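Local coordinates for T CELL surface glycoprotein CD4 (Rattus norvegicus, PDB 1CID) that probably acts as a coreceptor on helper T cells, its third and fourth immunoglobulin-like domains carrying the ligand-binding NH2-terminal pair, at residues A[105-111]-A[171-177]; A[119-125]-A[145-149]. All blocks are in the same frame, centred on the assembly; numbering follows the deposited sequence.

Overall arrangement
Both contacts lie in the immunoglobulin C2-set domain that ends this fragment, their centres about 11 Å apart. Contact 1 faces strand 97-110 with strand 168-176, which belong to the two opposed sheets of the sandwich. Contact 2 joins strand 116-122 to strand 148-152 side by side within one sheet. Both segments of contact 2 come between those of contact 1 in the chain. Strands 97-110 and 116-122 are sheet neighbours and tie the two together, with probable backbone hydrogen bonds from K108 to E120 and from M122 to V106. Strand 97-110 belongs to both domains, so contact 1 begins near the junction, and K147 of contact 2 reaches E35 of the preceding domain.

Contact 1 of 2, residues A[105-111]-A[171-177]; sequences VVMKVTQ and MDSKIQV
V109 and I175 meet between two strands of an immunoglobulin sandwich, where the first strand of the domain faces the last. Strands 105-110 and 171-176 run nearly parallel, at 16° to each other, and their axes come no nearer than 7.5 Å. That is wider than the spacing of paired strands in one sheet, so the two face each other through side chains.

The sulfur-bearing chains come first. M107 and M171 lie alongside each other, pointing opposite ways, and the M171 methyl CE lies 3.6 Å from M107 CB. M171 starts from the cramped site between its own N and carbonyl carbon (chi1 56°), and its extended chain carries CE across to M107, with V105 CG2 also 3.9 Å from that methyl. Unbranched, supple methionines suit a buried seam where Y6 and V121 also crowd in.

S173 CB faces both M107 SD (3.6 Å) and V109 CG2 (3.9 Å). A small residue is apt here, and its OG is satisfied by a hydrogen bond to S8 OG.

Branched aliphatic chains carry on toward the carboxyl end. V109 offers its two methyls to two partners, CG2 to the serine and CG1 to I175. Polar chains on the outer side of strand 171-176 turn from the seam, as K174 does to pair with E136. Beyond V109 the seam continues to the end of the strand pair, where I175 CD1 sits 4.0 Å from Q111 N.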
# COMPACT_ATOMS: atom_id res chain seq x y z
N VAL A 105 2.78 0.88 -0.43
CA VAL A 105 4.04 0.19 -0.83
C VAL A 105 3.79 -1.32 -0.52
O VAL A 105 3.32 -1.49 0.60
CB VAL A 105 5.41 0.65 -0.39
CG1 VAL A 105 5.44 2.02 0.32
CG2 VAL A 105 6.23 -0.28 0.47
N VAL A 106 4.08 -2.21 -1.47
CA VAL A 106 3.98 -3.64 -1.59
C VAL A 106 5.29 -4.45 -1.71
O VAL A 106 6.14 -4.24 -2.56
CB VAL A 106 3.12 -4.12 -2.77
CG1 VAL A 106 2.92 -5.62 -2.81
CG2 VAL A 106 1.78 -3.48 -2.64
N MET A 107 5.37 -5.49 -0.89
CA MET A 107 6.49 -6.42 -0.77
C MET A 107 6.11 -7.81 -1.29
O MET A 107 4.99 -8.24 -0.96
CB MET A 107 6.84 -6.67 0.70
CG MET A 107 8.08 -7.48 0.94
SD MET A 107 8.77 -7.46 2.58
CE MET A 107 9.62 -5.97 2.91
N LYS A 108 7.06 -8.36 -1.98
CA LYS A 108 6.86 -9.74 -2.50
C LYS A 108 8.11 -10.64 -2.29
O LYS A 108 9.16 -10.40 -2.94
CB LYS A 108 6.52 -9.81 -3.98
CG LYS A 108 6.14 -11.28 -4.50
CD LYS A 108 6.15 -11.51 -5.97
CE LYS A 108 5.89 -12.87 -6.55
NZ LYS A 108 4.62 -13.63 -6.25
N VAL A 109 7.96 -11.64 -1.40
CA VAL A 109 9.04 -12.57 -1.06
C VAL A 109 8.77 -13.89 -1.80
O VAL A 109 7.66 -14.36 -1.54
CB VAL A 109 9.23 -13.01 0.40
CG1 VAL A 109 10.53 -13.77 0.74
CG2 VAL A 109 9.19 -11.88 1.40
N THR A 110 9.74 -14.33 -2.55
CA THR A 110 9.74 -15.58 -3.26
C THR A 110 11.11 -16.27 -3.27
O THR A 110 12.18 -15.73 -3.14
CB THR A 110 9.25 -15.49 -4.75
OG1 THR A 110 10.24 -14.71 -5.47
CG2 THR A 110 7.81 -14.97 -4.86
N GLN A 111 11.00 -17.56 -3.43
CA GLN A 111 11.94 -18.65 -3.59
C GLN A 111 11.62 -19.17 -5.01
O GLN A 111 10.74 -20.04 -5.23
CB GLN A 111 11.74 -19.77 -2.61
CG GLN A 111 12.88 -20.76 -2.69
CD GLN A 111 12.94 -21.79 -1.62
OE1 GLN A 111 12.25 -22.19 -0.69
NE2 GLN A 111 14.10 -22.44 -1.71
N MET A 171 7.98 -2.54 7.65
CA MET A 171 7.29 -3.86 7.51
C MET A 171 8.27 -5.02 7.29
O MET A 171 9.45 -4.68 7.04
CB MET A 171 6.27 -3.95 6.41
CG MET A 171 6.93 -3.57 5.11
SD MET A 171 5.84 -4.40 3.86
CE MET A 171 6.71 -3.57 2.54
N ASP A 172 7.65 -6.18 7.39
CA ASP A 172 8.34 -7.47 7.20
C ASP A 172 7.40 -8.54 6.64
O ASP A 172 6.21 -8.48 6.74
CB ASP A 172 8.93 -8.07 8.46
CG ASP A 172 7.95 -8.59 9.48
OD1 ASP A 172 7.48 -7.91 10.45
OD2 ASP A 172 7.69 -9.81 9.32
N SER A 173 7.97 -9.59 6.16
CA SER A 173 7.27 -10.73 5.61
C SER A 173 8.16 -11.98 5.68
O SER A 173 9.39 -11.85 5.40
CB SER A 173 7.08 -10.17 4.22
OG SER A 173 6.06 -10.94 3.63
N LYS A 174 7.62 -13.15 6.06
CA LYS A 174 8.28 -14.40 6.18
C LYS A 174 7.78 -15.39 5.11
O LYS A 174 6.65 -15.45 4.66
CB LYS A 174 7.95 -15.28 7.36
CG LYS A 174 7.59 -14.65 8.69
CD LYS A 174 8.84 -14.23 9.41
CE LYS A 174 8.46 -13.91 10.84
NZ LYS A 174 7.99 -15.20 11.42
N ILE A 175 8.77 -16.21 4.89
CA ILE A 175 8.83 -17.37 4.02
C ILE A 175 9.72 -18.48 4.66
O ILE A 175 10.81 -18.34 5.30
CB ILE A 175 9.36 -16.85 2.66
CG1 ILE A 175 9.10 -18.06 1.70
CG2 ILE A 175 10.81 -16.32 2.70
CD1 ILE A 175 9.39 -17.62 0.23
N GLN A 176 9.11 -19.65 4.46
CA GLN A 176 9.72 -20.93 4.83
C GLN A 176 10.36 -21.37 3.49
O GLN A 176 9.72 -21.59 2.40
CB GLN A 176 8.80 -21.96 5.45
CG GLN A 176 9.17 -23.37 5.11
CD GLN A 176 8.50 -24.56 5.67
OE1 GLN A 176 7.52 -25.09 5.19
NE2 GLN A 176 9.13 -25.05 6.74
N VAL A 177 11.67 -21.51 3.57
CA VAL A 177 12.45 -22.00 2.40
C VAL A 177 12.62 -23.51 2.68
O VAL A 177 12.75 -23.80 1.47
CB VAL A 177 13.79 -21.27 2.27
CG1 VAL A 177 14.54 -21.66 1.02
CG2 VAL A 177 13.65 -19.76 2.37
OXT VAL A 177 11.90 -24.57 3.04

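Contact 2 of 2, residues A[119-125]-A[145-149]; sequences CEVMGPT and QEKVI
K147 stretches alongside residues 121-125 and buries more surface in this contact than any other residue. Its carbonyl O accepts V121 N at 3.1 Å in a nearly straight bond (167°). The side chain leaves the loop just ahead of strand 148-152 and, extended beyond CG, passes V121 at about a right angle, CG lying 4.1 Å from V121 CG1. At its end NZ donates to G123 O, the donor tilted 20° from the carbonyl plane, and also forms a salt bridge with E35. Lysine suits the place because its methylenes can lie on a valine while the ammonium reaches a carbonyl and a carboxylate. The backbone angles of G123 leave no room for a CB beside the carbonyl oxygen of M122, which explains the glycine. Cutting K147 back to an alanine is likely to leave E35 without its positive mate and G123 O without this donor, and to thin the cover on V121.

C119 and I149 form an antiparallel hydrogen-bonded pair, with C119 N to I149 O at 3.0 Å and I149 N to C119 O at 3.1 Å. Their side chains share the interior face, C119 CB resting 4.2 Å from I149 CG1. With SG opposite its backbone N (chi1 168°), the cysteine extends to C161 and closes the disulfide that pins the two sheets of an immunoglobulin domain. On the other face V148 CG2 packs 3.6 Å from E120 CB.

I149 is roofed by L131 and L133 of strand 129-135 in the opposite sheet, while strand 97-110 pairs with 116-122 on its other edge.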
# COMPACT_ATOMS: atom_id res chain seq x y z
N CYS A 119 13.46 -10.67 -2.63
CA CYS A 119 12.46 -9.90 -1.90
C CYS A 119 12.39 -8.64 -2.71
O CYS A 119 13.53 -8.24 -2.96
CB CYS A 119 12.95 -9.76 -0.54
SG CYS A 119 12.05 -8.58 0.41
N GLU A 120 11.20 -8.22 -3.17
CA GLU A 120 11.14 -6.97 -3.91
C GLU A 120 9.90 -6.23 -3.38
O GLU A 120 8.93 -6.85 -2.96
CB GLU A 120 10.89 -6.84 -5.35
CG GLU A 120 9.99 -7.92 -5.86
CD GLU A 120 10.07 -7.92 -7.40
OE1 GLU A 120 10.05 -6.76 -7.90
OE2 GLU A 120 10.16 -9.15 -7.82
N VAL A 121 10.14 -4.93 -3.45
CA VAL A 121 9.11 -3.96 -2.98
C VAL A 121 8.75 -2.96 -4.07
O VAL A 121 9.59 -2.65 -4.97
CB VAL A 121 9.75 -3.39 -1.70
CG1 VAL A 121 10.54 -2.12 -1.83
CG2 VAL A 121 8.77 -3.03 -0.61
N MET A 122 7.57 -2.39 -4.10
CA MET A 122 7.27 -1.41 -5.16
C MET A 122 6.39 -0.30 -4.64
O MET A 122 5.52 -0.61 -3.82
CB MET A 122 6.52 -2.02 -6.30
CG MET A 122 7.19 -1.45 -7.55
SD MET A 122 6.86 -2.90 -8.67
CE MET A 122 8.60 -3.48 -8.53
N GLY A 123 6.64 0.89 -5.13
CA GLY A 123 5.75 1.98 -4.61
C GLY A 123 6.72 2.99 -4.00
O GLY A 123 7.94 2.79 -4.05
N PRO A 124 6.15 4.02 -3.42
CA PRO A 124 6.86 5.14 -2.78
C PRO A 124 7.71 4.97 -1.53
O PRO A 124 7.32 5.10 -0.31
CB PRO A 124 5.76 6.19 -2.47
CG PRO A 124 4.44 5.50 -2.57
CD PRO A 124 4.69 4.24 -3.41
N THR A 125 8.99 4.74 -1.90
CA THR A 125 9.99 4.55 -0.82
C THR A 125 11.02 5.66 -0.75
O THR A 125 11.48 6.02 -1.86
CB THR A 125 10.69 3.12 -0.94
OG1 THR A 125 11.11 2.79 -2.29
CG2 THR A 125 9.76 2.10 -0.29
N GLN A 145 20.57 -1.34 -0.21
CA GLN A 145 19.73 -0.12 -0.33
C GLN A 145 19.18 0.11 -1.73
O GLN A 145 19.35 1.10 -2.47
CB GLN A 145 20.70 0.90 0.20
CG GLN A 145 20.05 2.21 0.53
CD GLN A 145 21.19 3.10 1.03
OE1 GLN A 145 21.05 3.51 2.19
NE2 GLN A 145 22.25 3.36 0.24
N GLU A 146 18.43 -0.87 -2.15
CA GLU A 146 17.73 -1.13 -3.35
C GLU A 146 16.31 -1.63 -3.10
O GLU A 146 15.78 -1.63 -1.97
CB GLU A 146 18.45 -2.16 -4.16
CG GLU A 146 19.89 -1.93 -4.56
CD GLU A 146 20.54 -3.25 -4.95
OE1 GLU A 146 20.80 -4.16 -4.13
OE2 GLU A 146 20.78 -3.38 -6.19
N LYS A 147 15.70 -1.95 -4.26
CA LYS A 147 14.28 -2.33 -4.23
C LYS A 147 14.11 -3.80 -4.53
O LYS A 147 12.98 -4.33 -4.40
CB LYS A 147 13.48 -1.43 -5.14
CG LYS A 147 12.82 -0.15 -4.60
CD LYS A 147 11.85 0.55 -5.58
CE LYS A 147 11.01 1.50 -4.72
NZ LYS A 147 9.77 1.83 -5.48
N VAL A 148 15.19 -4.44 -4.90
CA VAL A 148 15.07 -5.89 -5.00
C VAL A 148 16.41 -6.50 -4.56
O VAL A 148 17.41 -6.25 -5.24
CB VAL A 148 14.48 -6.26 -6.32
CG1 VAL A 148 15.37 -5.96 -7.48
CG2 VAL A 148 14.22 -7.77 -6.31
N ILE A 149 16.39 -7.21 -3.42
CA ILE A 149 17.61 -7.90 -3.01
C ILE A 149 17.41 -9.39 -3.23
O ILE A 149 16.25 -9.75 -3.20
CB ILE A 149 17.98 -7.62 -1.56
CG1 ILE A 149 16.76 -8.03 -0.74
CG2 ILE A 149 18.36 -6.14 -1.69
CD1 ILE A 149 16.84 -7.64 0.75